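Side-chain contacts in pentalenene synthase (Streptomyces chartreusis NRRL 3882, PDB 6Q4S), which probably converts (2E,6E)-farnesyl diphosphate into the bicyclic sesquiterpenol 7-epi-alpha-eudesmol by a magnesium-dependent 1,10-cyclization: residues A189-S193 and R194-V198; E269-E272 and L273-R276; Q302-I305 and N306-E310. All blocks are in the same frame, centred on the assembly; numbering follows the deposited sequence.

Interaction 1 of 3, residues A189-S193 and R194-V198; sequences AGERS and RGFEV
Glu-191 reaches past the end of its own helix to grip the chain that leaves it: its OE1 accepts the backbone N-H of Val-198, N to OE1 2.9 Å, in an almost straight bond (175°). The setting is a glycine-terminated helix C-terminus, in which Gly-195 takes positive phi. Phe-196 N donates to Glu-191 O, the 6→1 bond found in Schellman motifs, but Gly-195 N goes to the same oxygen, so the usual 5→2 bond is missing. On its way out the glutamate chain crosses Phe-196 at about a right angle. Its CG lies over one ring face, 4.0 Å from the Phe-196 centroid and displaced toward the rim, a CH-pi contact. The ring is brought under it because Phe-196 CG sits between its backbone N and carbonyl carbon (chi1 71°). Arg-194 CB meets the ring edge in plane. The N-H of Val-198 comes to OE1 on the anti side, somewhat out of the carboxylate plane, and the same oxygen forms a salt bridge with Arg-141 of helix 136-161. A leucine in place of Glu-191 would probably leave the Val-198 N-H and the Arg-141 guanidinium without their shared acceptor and free residues 196-198 to shift. Farther out, Met-296 of helix 288-313 touches Phe-196. At the cap itself, Glu-191 O takes its two donors from opposite faces of its carbonyl plane, Gly-195 N at 2.8 Å and Phe-196 N at 3.3 Å.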
ATOM      1  N   ALA A 189      -8.641   6.806   9.205  1.00 30.40           N
ATOM      2  CA  ALA A 189      -9.847   6.141   9.571  1.00 29.54           C
ATOM      3  C   ALA A 189     -10.933   7.148   9.998  1.00 36.78           C
ATOM      4  O   ALA A 189     -12.080   6.737  10.185  1.00 32.19           O
ATOM      5  CB  ALA A 189      -9.612   5.164  10.691  1.00 29.38           C
ATOM      6  N   GLY A 190     -10.568   8.414  10.255  1.00 28.97           N
ATOM      7  CA  GLY A 190     -11.552   9.399  10.620  1.00 33.22           C
ATOM      8  C   GLY A 190     -12.621   9.582   9.530  1.00 39.56           C
ATOM      9  O   GLY A 190     -13.803   9.829   9.817  1.00 37.88           O
ATOM     10  N   GLU A 191     -12.188   9.442   8.290  1.00 34.49           N
ATOM     11  CA  GLU A 191     -13.048   9.581   7.123  1.00 31.99           C
ATOM     12  C   GLU A 191     -14.055   8.385   7.145  1.00 33.21           C
ATOM     13  O   GLU A 191     -15.256   8.584   7.002  1.00 33.14           O
ATOM     14  CB  GLU A 191     -12.195   9.537   5.851  1.00 31.02           C
ATOM     15  CG  GLU A 191     -11.467  10.813   5.554  1.00 35.38           C
ATOM     16  CD  GLU A 191     -10.274  10.625   4.637  1.00 34.49           C
ATOM     17  OE1 GLU A 191     -10.354  10.850   3.397  1.00 34.72           O
ATOM     18  OE2 GLU A 191      -9.234  10.211   5.162  1.00 36.50           O
ATOM     19  N   ARG A 192     -13.587   7.170   7.421  1.00 33.75           N
ATOM     20  CA  ARG A 192     -14.510   6.043   7.569  1.00 34.00           C
ATOM     21  C   ARG A 192     -15.523   6.224   8.701  1.00 36.02           C
ATOM     22  O   ARG A 192     -16.688   5.879   8.508  1.00 35.57           O
ATOM     23  CB  ARG A 192     -13.757   4.715   7.729  1.00 30.75           C
ATOM     24  CG  ARG A 192     -14.577   3.510   8.176  1.00 29.69           C
ATOM     25  CD  ARG A 192     -15.614   3.244   7.073  1.00 31.48           C
ATOM     26  NE  ARG A 192     -16.307   2.017   7.400  1.00 30.44           N
ATOM     27  CZ  ARG A 192     -17.408   1.981   8.145  1.00 34.44           C
ATOM     28  NH1 ARG A 192     -17.888   3.086   8.642  1.00 35.33           N
ATOM     29  NH2 ARG A 192     -18.027   0.852   8.421  1.00 30.86           N
ATOM     30  N   SER A 193     -15.062   6.723   9.843  0.50 31.90           N
ATOM     31  CA  SER A 193     -15.859   6.845  11.037  0.50 34.58           C
ATOM     32  C   SER A 193     -17.003   7.856  10.909  0.50 35.71           C
ATOM     33  O   SER A 193     -18.075   7.652  11.478  0.50 40.76           O
ATOM     34  CB  SER A 193     -14.971   7.267  12.192  0.50 36.21           C
ATOM     35  OG  SER A 193     -15.761   7.562  13.304  0.50 32.60           O
ATOM     36  N   ARG A 194     -16.758   8.923  10.172  1.00 33.54           N
ATOM     37  CA  ARG A 194     -17.667  10.011  10.031  1.00 39.75           C
ATOM     38  C   ARG A 194     -18.371  10.057   8.688  1.00 40.30           C
ATOM     39  O   ARG A 194     -19.360  10.751   8.556  1.00 43.72           O
ATOM     40  CB  ARG A 194     -16.920  11.281  10.271  1.00 38.98           C
ATOM     41  CG  ARG A 194     -17.836  12.480  10.510  1.00 46.18           C
ATOM     42  CD  ARG A 194     -17.004  13.712  10.801  1.00 45.90           C
ATOM     43  NE  ARG A 194     -17.840  14.844  11.148  1.00 50.23           N
ATOM     44  CZ  ARG A 194     -17.399  16.036  11.498  1.00 49.91           C
ATOM     45  NH1 ARG A 194     -16.096  16.320  11.577  1.00 50.38           N
ATOM     46  NH2 ARG A 194     -18.287  16.959  11.774  1.00 54.51           N
ATOM     47  N   GLY A 195     -17.858   9.373   7.679  1.00 39.90           N
ATOM     48  CA  GLY A 195     -18.589   9.157   6.414  1.00 36.10           C
ATOM     49  C   GLY A 195     -18.337  10.260   5.443  1.00 41.45           C
ATOM     50  O   GLY A 195     -19.261  10.790   4.874  1.00 44.75           O
ATOM     51  N   PHE A 196     -17.078  10.633   5.244  1.00 37.43           N
ATOM     52  CA  PHE A 196     -16.732  11.518   4.198  1.00 34.95           C
ATOM     53  C   PHE A 196     -15.359  11.078   3.673  1.00 34.45           C
ATOM     54  O   PHE A 196     -14.741  10.223   4.266  1.00 38.29           O
ATOM     55  CB  PHE A 196     -16.687  12.965   4.729  1.00 37.82           C
ATOM     56  CG  PHE A 196     -15.497  13.249   5.643  1.00 37.13           C
ATOM     57  CD1 PHE A 196     -15.503  12.831   6.957  1.00 36.00           C
ATOM     58  CD2 PHE A 196     -14.370  13.869   5.161  1.00 37.70           C
ATOM     59  CE1 PHE A 196     -14.410  13.049   7.791  1.00 33.50           C
ATOM     60  CE2 PHE A 196     -13.266  14.086   5.994  1.00 36.44           C
ATOM     61  CZ  PHE A 196     -13.280  13.636   7.298  1.00 31.28           C
ATOM     62  N   GLU A 197     -14.895  11.706   2.612  1.00 37.11           N
ATOM     63  CA  GLU A 197     -13.544  11.564   2.119  1.00 39.87           C
ATOM     64  C   GLU A 197     -12.955  12.896   1.783  1.00 42.43           C
ATOM     65  O   GLU A 197     -13.618  13.741   1.179  1.00 42.75           O
ATOM     66  CB  GLU A 197     -13.469  10.665   0.901  1.00 45.69           C
ATOM     67  CG  GLU A 197     -13.760   9.212   1.292  1.00 49.49           C
ATOM     68  CD  GLU A 197     -13.556   8.178   0.177  1.00 50.83           C
ATOM     69  OE1 GLU A 197     -12.766   8.525  -0.789  1.00 43.13           O
ATOM     70  OE2 GLU A 197     -14.209   7.048   0.332  1.00 34.88           O
ATOM     71  N   VAL A 198     -11.704  13.085   2.171  1.00 34.12           N
ATOM     72  CA  VAL A 198     -11.016  14.364   1.938  1.00 38.98           C
ATOM     73  C   VAL A 198     -10.665  14.421   0.458  1.00 40.10           C
ATOM     74  O   VAL A 198     -10.207  13.406  -0.085  1.00 39.64           O
ATOM     75  CB  VAL A 198      -9.716  14.498   2.780  1.00 37.58           C
ATOM     76  CG1 VAL A 198      -8.936  15.767   2.389  1.00 39.72           C
ATOM     77  CG2 VAL A 198     -10.022  14.581   4.247  1.00 37.07           C
TER

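Interaction 2 of 3, residues E269-E272 and L273-R276; sequences EYLE and LQER
Tyr-270 and Gln-274, one turn apart, cross obliquely, the phenol ring and the amide plane standing 66° from each other. The closeness is greatest toward the hydroxyl end of the tyrosine, where Gln-274 CD lies 3.6 Å from Tyr-270 CE2 and the Gln-274 CG methylene 3.7 Å from Tyr-270 OH. Tyr-270 is set for this by CG standing opposite the backbone N (chi1 172°), which swings the ring along the helix toward its C-terminal end. Leu-271 also runs side by side with Gln-274, pointing the same way. Phe-11, from the N-terminal loop, touches all three side chains, and Val-298 of helix 288-313 packs on Tyr-270 and Gln-274. The stretch belongs to the long helix 252-284 of the all-helical class I terpene synthase fold; Tyr-270 packs against helices 206-228 and 288-313, and Leu-273 against Arg-210 and Met-211 of helix 206-228, with its CG 3.6 Å from Glu-269 O. The carboxylate of Glu-269 forms a salt bridge with the same Arg-210. Leu-273 CD2 then rises to one face of the Arg-276 guanidinium, 3.5 Å above its plane near the rim, while the carboxylate of Glu-272 stays too far from that guanidinium for contact. Glu-275 bends back at its second torsion (chi2 144°), bringing OE2 close to Leu-271 O, two acceptors that cannot bond each other directly. A water lies between them, 2.7 Å from Glu-275 OE2, although several acceptors compete for its protons.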
ATOM      1  N   GLU A 269       3.935  24.661  14.972  1.00 39.91           N
ATOM      2  CA  GLU A 269       4.029  24.641  13.530  1.00 41.80           C
ATOM      3  C   GLU A 269       2.688  24.037  12.930  1.00 40.99           C
ATOM      4  O   GLU A 269       2.215  24.507  11.895  1.00 40.21           O
ATOM      5  CB  GLU A 269       5.247  23.871  13.027  1.00 38.99           C
ATOM      6  CG  GLU A 269       5.406  23.981  11.494  1.00 44.90           C
ATOM      7  CD  GLU A 269       6.473  23.072  10.858  1.00 48.48           C
ATOM      8  OE1 GLU A 269       7.309  22.479  11.569  1.00 47.10           O
ATOM      9  OE2 GLU A 269       6.480  22.929   9.602  1.00 54.79           O
ATOM     10  N   TYR A 270       2.171  22.993  13.566  1.00 39.36           N
ATOM     11  CA  TYR A 270       0.858  22.397  13.230  1.00 38.25           C
ATOM     12  C   TYR A 270      -0.242  23.479  13.224  1.00 47.24           C
ATOM     13  O   TYR A 270      -0.971  23.659  12.203  1.00 41.45           O
ATOM     14  CB  TYR A 270       0.444  21.197  14.161  1.00 40.45           C
ATOM     15  CG  TYR A 270      -1.000  20.774  13.864  1.00 40.30           C
ATOM     16  CD1 TYR A 270      -1.308  20.003  12.721  1.00 39.78           C
ATOM     17  CD2 TYR A 270      -2.037  21.238  14.636  1.00 36.61           C
ATOM     18  CE1 TYR A 270      -2.616  19.675  12.411  1.00 42.46           C
ATOM     19  CE2 TYR A 270      -3.358  20.943  14.329  1.00 40.76           C
ATOM     20  CZ  TYR A 270      -3.658  20.170  13.213  1.00 44.86           C
ATOM     21  OH  TYR A 270      -4.985  19.879  12.922  1.00 42.62           O
ATOM     22  N   LEU A 271      -0.320  24.246  14.320  1.00 45.59           N
ATOM     23  CA  LEU A 271      -1.275  25.346  14.397  1.00 42.30           C
ATOM     24  C   LEU A 271      -1.108  26.422  13.317  1.00 49.70           C
ATOM     25  O   LEU A 271      -2.124  26.930  12.811  1.00 47.50           O
ATOM     26  CB  LEU A 271      -1.279  25.947  15.786  1.00 45.50           C
ATOM     27  CG  LEU A 271      -1.716  24.987  16.877  1.00 49.53           C
ATOM     28  CD1 LEU A 271      -1.524  25.607  18.263  1.00 49.97           C
ATOM     29  CD2 LEU A 271      -3.168  24.513  16.685  1.00 51.18           C
ATOM     30  N   GLU A 272       0.129  26.746  12.929  1.00 48.17           N
ATOM     31  CA  GLU A 272       0.377  27.686  11.793  1.00 54.15           C
ATOM     32  C   GLU A 272      -0.149  27.128  10.463  1.00 52.38           C
ATOM     33  O   GLU A 272      -0.662  27.872   9.605  1.00 44.31           O
ATOM     34  CB  GLU A 272       1.867  28.009  11.588  1.00 56.16           C
ATOM     35  CG  GLU A 272       2.539  28.887  12.653  1.00 70.38           C
ATOM     36  CD  GLU A 272       4.095  28.800  12.717  1.00 74.10           C
ATOM     37  OE1 GLU A 272       4.774  28.225  11.815  1.00 71.18           O
ATOM     38  OE2 GLU A 272       4.665  29.325  13.713  1.00 79.75           O
ATOM     39  N   LEU A 273       0.033  25.833  10.241  1.00 49.81           N
ATOM     40  CA  LEU A 273      -0.440  25.241   8.967  1.00 49.40           C
ATOM     41  C   LEU A 273      -1.969  25.168   9.010  1.00 37.06           C
ATOM     42  O   LEU A 273      -2.646  25.422   8.012  1.00 48.66           O
ATOM     43  CB  LEU A 273       0.229  23.893   8.703  1.00 47.41           C
ATOM     44  CG  LEU A 273       1.707  23.984   8.411  1.00 48.06           C
ATOM     45  CD1 LEU A 273       2.358  22.621   8.453  1.00 46.85           C
ATOM     46  CD2 LEU A 273       1.919  24.606   7.067  1.00 51.41           C
ATOM     47  N   GLN A 274      -2.535  24.862  10.153  1.00 40.70           N
ATOM     48  CA  GLN A 274      -3.987  24.947  10.287  1.00 43.52           C
ATOM     49  C   GLN A 274      -4.594  26.282   9.790  1.00 51.69           C
ATOM     50  O   GLN A 274      -5.612  26.294   9.103  1.00 48.93           O
ATOM     51  CB  GLN A 274      -4.425  24.727  11.708  1.00 43.09           C
ATOM     52  CG  GLN A 274      -5.195  23.480  11.960  1.00 40.90           C
ATOM     53  CD  GLN A 274      -5.777  23.401  13.342  1.00 45.42           C
ATOM     54  OE1 GLN A 274      -5.940  24.427  14.063  1.00 49.14           O
ATOM     55  NE2 GLN A 274      -6.194  22.204  13.706  1.00 38.03           N
ATOM     56  N   GLU A 275      -3.976  27.406  10.137  1.00 54.53           N
ATOM     57  CA  GLU A 275      -4.480  28.722   9.682  1.00 51.88           C
ATOM     58  C   GLU A 275      -4.281  28.917   8.172  1.00 50.34           C
ATOM     59  O   GLU A 275      -4.937  29.761   7.550  1.00 52.96           O
ATOM     60  CB  GLU A 275      -3.845  29.863  10.526  1.00 55.47           C
ATOM     61  CG  GLU A 275      -4.454  29.953  11.937  1.00 65.01           C
ATOM     62  CD  GLU A 275      -3.465  30.341  13.061  1.00 85.77           C
ATOM     63  OE1 GLU A 275      -2.682  31.317  12.908  1.00 79.82           O
ATOM     64  OE2 GLU A 275      -3.484  29.678  14.134  1.00 94.31           O
ATOM     65  N   ARG A 276      -3.399  28.137   7.565  1.00 42.72           N
ATOM     66  CA  ARG A 276      -3.190  28.226   6.113  1.00 47.23           C
ATOM     67  C   ARG A 276      -4.169  27.384   5.240  1.00 47.16           C
ATOM     68  O   ARG A 276      -4.165  27.492   4.021  1.00 38.30           O
ATOM     69  CB  ARG A 276      -1.747  27.853   5.817  1.00 54.36           C
ATOM     70  CG  ARG A 276      -1.055  28.852   4.922  1.00 67.03           C
ATOM     71  CD  ARG A 276       0.330  28.355   4.561  1.00 70.01           C
ATOM     72  NE  ARG A 276       1.228  28.483   5.700  1.00 72.38           N
ATOM     73  CZ  ARG A 276       2.454  27.956   5.766  1.00 77.72           C
ATOM     74  NH1 ARG A 276       2.942  27.213   4.760  1.00 67.07           N
ATOM     75  NH2 ARG A 276       3.195  28.154   6.865  1.00 75.62           N
TER
HETATM   76  O   HOH W   1      -4.347  27.126  13.980  1.00 54.82           O

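Interaction 3 of 3, residues Q302-I305 and N306-E310; sequences QHWI and NGNYE
Asn-308 begins against Trp-304, one turn earlier: its CB lies 3.1 Å from Trp-304 O and 4.2 Å from Trp-304 CE3, at an oblique position on the indole. With CG opposite the backbone N (chi1 -178°), the amide is carried on past the indole, which the side chain crosses at a slant, the two planes only 25° apart. At the tip, ND2 donates to OD1 of Asn-223 on helix 206-228, a bond that should hold both amides in a fixed rotation. ND2 also has a weak, long contact of 3.4 Å with a water, and that water donates to Ile-305 O at 2.7 Å. Ile-305 O thus accepts from the water and from Tyr-309 N; the link through the water to ND2 is weak. The backbone packs tightly at Gly-307, whose N lies 2.9 Å from His-303 O, above the carbonyl plane; a beta carbon there would fall only 2.5 Å from that oxygen. Trp-304 meets the ring of Tyr-58 and packs on Ile-183 and Ser-186 of helix 183-194, while Ile-305 leans on Ala-215 and Ile-219. Asn-223, with Ser-227 and Glu-231, belongs to the probable NSE-type magnesium site of class I terpene synthases, so Asn-308 is placed as a second-shell residue that probably helps to orient a likely metal ligand.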
ATOM      1  N   GLN A 302      -7.450  16.909  14.765  1.00 36.27           N
ATOM      2  CA  GLN A 302      -7.655  17.470  16.113  1.00 33.14           C
ATOM      3  C   GLN A 302      -8.205  16.457  17.080  1.00 38.55           C
ATOM      4  O   GLN A 302      -7.808  16.377  18.263  1.00 35.54           O
ATOM      5  CB  GLN A 302      -8.615  18.644  16.048  1.00 34.39           C
ATOM      6  CG  GLN A 302      -8.220  19.769  15.111  1.00 36.32           C
ATOM      7  CD  GLN A 302      -9.306  20.884  15.003  1.00 40.56           C
ATOM      8  OE1 GLN A 302     -10.453  20.714  15.399  1.00 45.25           O
ATOM      9  NE2 GLN A 302      -8.907  22.023  14.495  1.00 40.64           N
ATOM     10  N   HIS A 303      -9.120  15.627  16.605  1.00 35.09           N
ATOM     11  CA  HIS A 303      -9.633  14.598  17.471  1.00 31.48           C
ATOM     12  C   HIS A 303      -8.533  13.693  17.959  1.00 29.49           C
ATOM     13  O   HIS A 303      -8.612  13.181  19.095  1.00 29.49           O
ATOM     14  CB  HIS A 303     -10.775  13.762  16.803  1.00 32.86           C
ATOM     15  CG  HIS A 303     -11.941  14.589  16.323  1.00 40.93           C
ATOM     16  ND1 HIS A 303     -12.698  14.256  15.217  1.00 39.39           N
ATOM     17  CD2 HIS A 303     -12.470  15.743  16.805  1.00 41.13           C
ATOM     18  CE1 HIS A 303     -13.611  15.186  15.018  1.00 43.33           C
ATOM     19  NE2 HIS A 303     -13.481  16.109  15.955  1.00 41.28           N
ATOM     20  N   TRP A 304      -7.542  13.425  17.082  1.00 28.02           N
ATOM     21  CA  TRP A 304      -6.481  12.544  17.486  1.00 30.96           C
ATOM     22  C   TRP A 304      -5.524  13.224  18.504  1.00 30.81           C
ATOM     23  O   TRP A 304      -5.169  12.629  19.522  1.00 33.49           O
ATOM     24  CB  TRP A 304      -5.730  11.976  16.269  1.00 31.23           C
ATOM     25  CG  TRP A 304      -6.153  10.622  16.102  1.00 29.87           C
ATOM     26  CD1 TRP A 304      -7.151  10.127  15.224  1.00 33.71           C
ATOM     27  CD2 TRP A 304      -5.763   9.533  16.913  1.00 30.21           C
ATOM     28  NE1 TRP A 304      -7.342   8.799  15.449  1.00 33.73           N
ATOM     29  CE2 TRP A 304      -6.515   8.386  16.465  1.00 34.66           C
ATOM     30  CE3 TRP A 304      -4.843   9.387  17.962  1.00 30.93           C
ATOM     31  CZ2 TRP A 304      -6.375   7.137  17.034  1.00 34.07           C
ATOM     32  CZ3 TRP A 304      -4.694   8.107  18.545  1.00 35.31           C
ATOM     33  CH2 TRP A 304      -5.461   6.993  18.051  1.00 37.55           C
ATOM     34  N   ILE A 305      -5.053  14.408  18.169  1.00 32.82           N
ATOM     35  CA  ILE A 305      -4.121  15.114  19.066  1.00 34.84           C
ATOM     36  C   ILE A 305      -4.787  15.339  20.431  1.00 34.88           C
ATOM     37  O   ILE A 305      -4.236  14.912  21.468  1.00 32.96           O
ATOM     38  CB  ILE A 305      -3.666  16.466  18.491  1.00 36.39           C
ATOM     39  CG1 ILE A 305      -2.924  16.280  17.192  1.00 37.10           C
ATOM     40  CG2 ILE A 305      -2.793  17.175  19.544  1.00 41.72           C
ATOM     41  CD1 ILE A 305      -2.694  17.570  16.405  1.00 42.39           C
ATOM     42  N   ASN A 306      -6.029  15.859  20.435  1.00 36.15           N
ATOM     43  CA  ASN A 306      -6.697  16.183  21.711  1.00 34.76           C
ATOM     44  C   ASN A 306      -7.177  14.996  22.476  1.00 37.40           C
ATOM     45  O   ASN A 306      -6.944  14.876  23.725  1.00 37.60           O
ATOM     46  CB  ASN A 306      -7.804  17.154  21.503  1.00 37.57           C
ATOM     47  CG  ASN A 306      -8.110  17.950  22.783  1.00 44.62           C
ATOM     48  OD1 ASN A 306      -7.222  18.574  23.383  1.00 40.16           O
ATOM     49  ND2 ASN A 306      -9.368  17.920  23.199  1.00 39.56           N
ATOM     50  N   GLY A 307      -7.742  14.040  21.735  1.00 37.40           N
ATOM     51  CA  GLY A 307      -8.309  12.869  22.349  1.00 38.83           C
ATOM     52  C   GLY A 307      -7.273  11.960  22.918  1.00 31.74           C
ATOM     53  O   GLY A 307      -7.459  11.314  23.969  1.00 30.72           O
ATOM     54  N   ASN A 308      -6.169  11.827  22.193  1.00 35.60           N
ATOM     55  CA  ASN A 308      -5.077  11.022  22.722  1.00 34.34           C
ATOM     56  C   ASN A 308      -4.573  11.638  24.049  1.00 35.69           C
ATOM     57  O   ASN A 308      -4.360  10.937  24.997  1.00 36.21           O
ATOM     58  CB  ASN A 308      -3.895  10.898  21.743  1.00 38.31           C
ATOM     59  CG  ASN A 308      -2.780   9.996  22.313  1.00 37.93           C
ATOM     60  OD1 ASN A 308      -2.949   8.796  22.493  1.00 38.39           O
ATOM     61  ND2 ASN A 308      -1.701  10.607  22.697  1.00 37.51           N
ATOM     62  N   TYR A 309      -4.402  12.939  24.063  1.00 37.19           N
ATOM     63  CA  TYR A 309      -3.928  13.628  25.274  1.00 41.76           C
ATOM     64  C   TYR A 309      -4.856  13.388  26.473  1.00 40.94           C
ATOM     65  O   TYR A 309      -4.428  12.860  27.571  1.00 39.93           O
ATOM     66  CB  TYR A 309      -3.786  15.134  24.997  1.00 42.27           C
ATOM     67  CG  TYR A 309      -3.413  15.896  26.243  1.00 49.39           C
ATOM     68  CD1 TYR A 309      -2.282  15.535  27.000  1.00 52.84           C
ATOM     69  CD2 TYR A 309      -4.215  16.931  26.724  1.00 62.74           C
ATOM     70  CE1 TYR A 309      -1.953  16.212  28.162  1.00 55.29           C
ATOM     71  CE2 TYR A 309      -3.875  17.618  27.890  1.00 61.35           C
ATOM     72  CZ  TYR A 309      -2.747  17.247  28.598  1.00 61.87           C
ATOM     73  OH  TYR A 309      -2.406  17.906  29.759  1.00 73.42           O
ATOM     74  N   GLU A 310      -6.143  13.653  26.238  1.00 37.96           N
ATOM     75  CA  GLU A 310      -7.151  13.528  27.319  1.00 38.66           C
ATOM     76  C   GLU A 310      -7.279  12.137  27.737  1.00 39.88           C
ATOM     77  O   GLU A 310      -7.502  11.891  28.912  1.00 43.70           O
ATOM     78  CB  GLU A 310      -8.524  14.129  26.944  1.00 40.42           C
ATOM     79  CG  GLU A 310      -8.445  15.510  26.298  1.00 43.61           C
ATOM     80  CD  GLU A 310      -8.720  16.634  27.277  1.00 63.08           C
ATOM     81  OE1 GLU A 310      -8.234  16.475  28.421  1.00 64.91           O
ATOM     82  OE2 GLU A 310      -9.413  17.640  26.897  1.00 69.07           O
TER
HETATM   83  O   HOH W   2      -1.708  13.933  21.922  1.00 37.60           O

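Overall arrangement
The three contacts follow one another along the chain and are all local to helices or a helix end of one all-alpha terpene synthase fold. Interactions 2 and 3 lie on consecutive helices, 252-284 and 288-313; their centres are 16 Å apart, and they touch where Tyr-270 meets Gln-302 and Ile-305. Interaction 1 closes helix 183-194, its centre about 17 Å from that of interaction 3 and 21 Å from that of interaction 2. Helix 288-313 joins the set: it packs against residues of both other contacts and carries interaction 3 itself. Only interaction 3 borders the probable magnesium site, while interactions 1 and 2 belong to the surrounding helical framework.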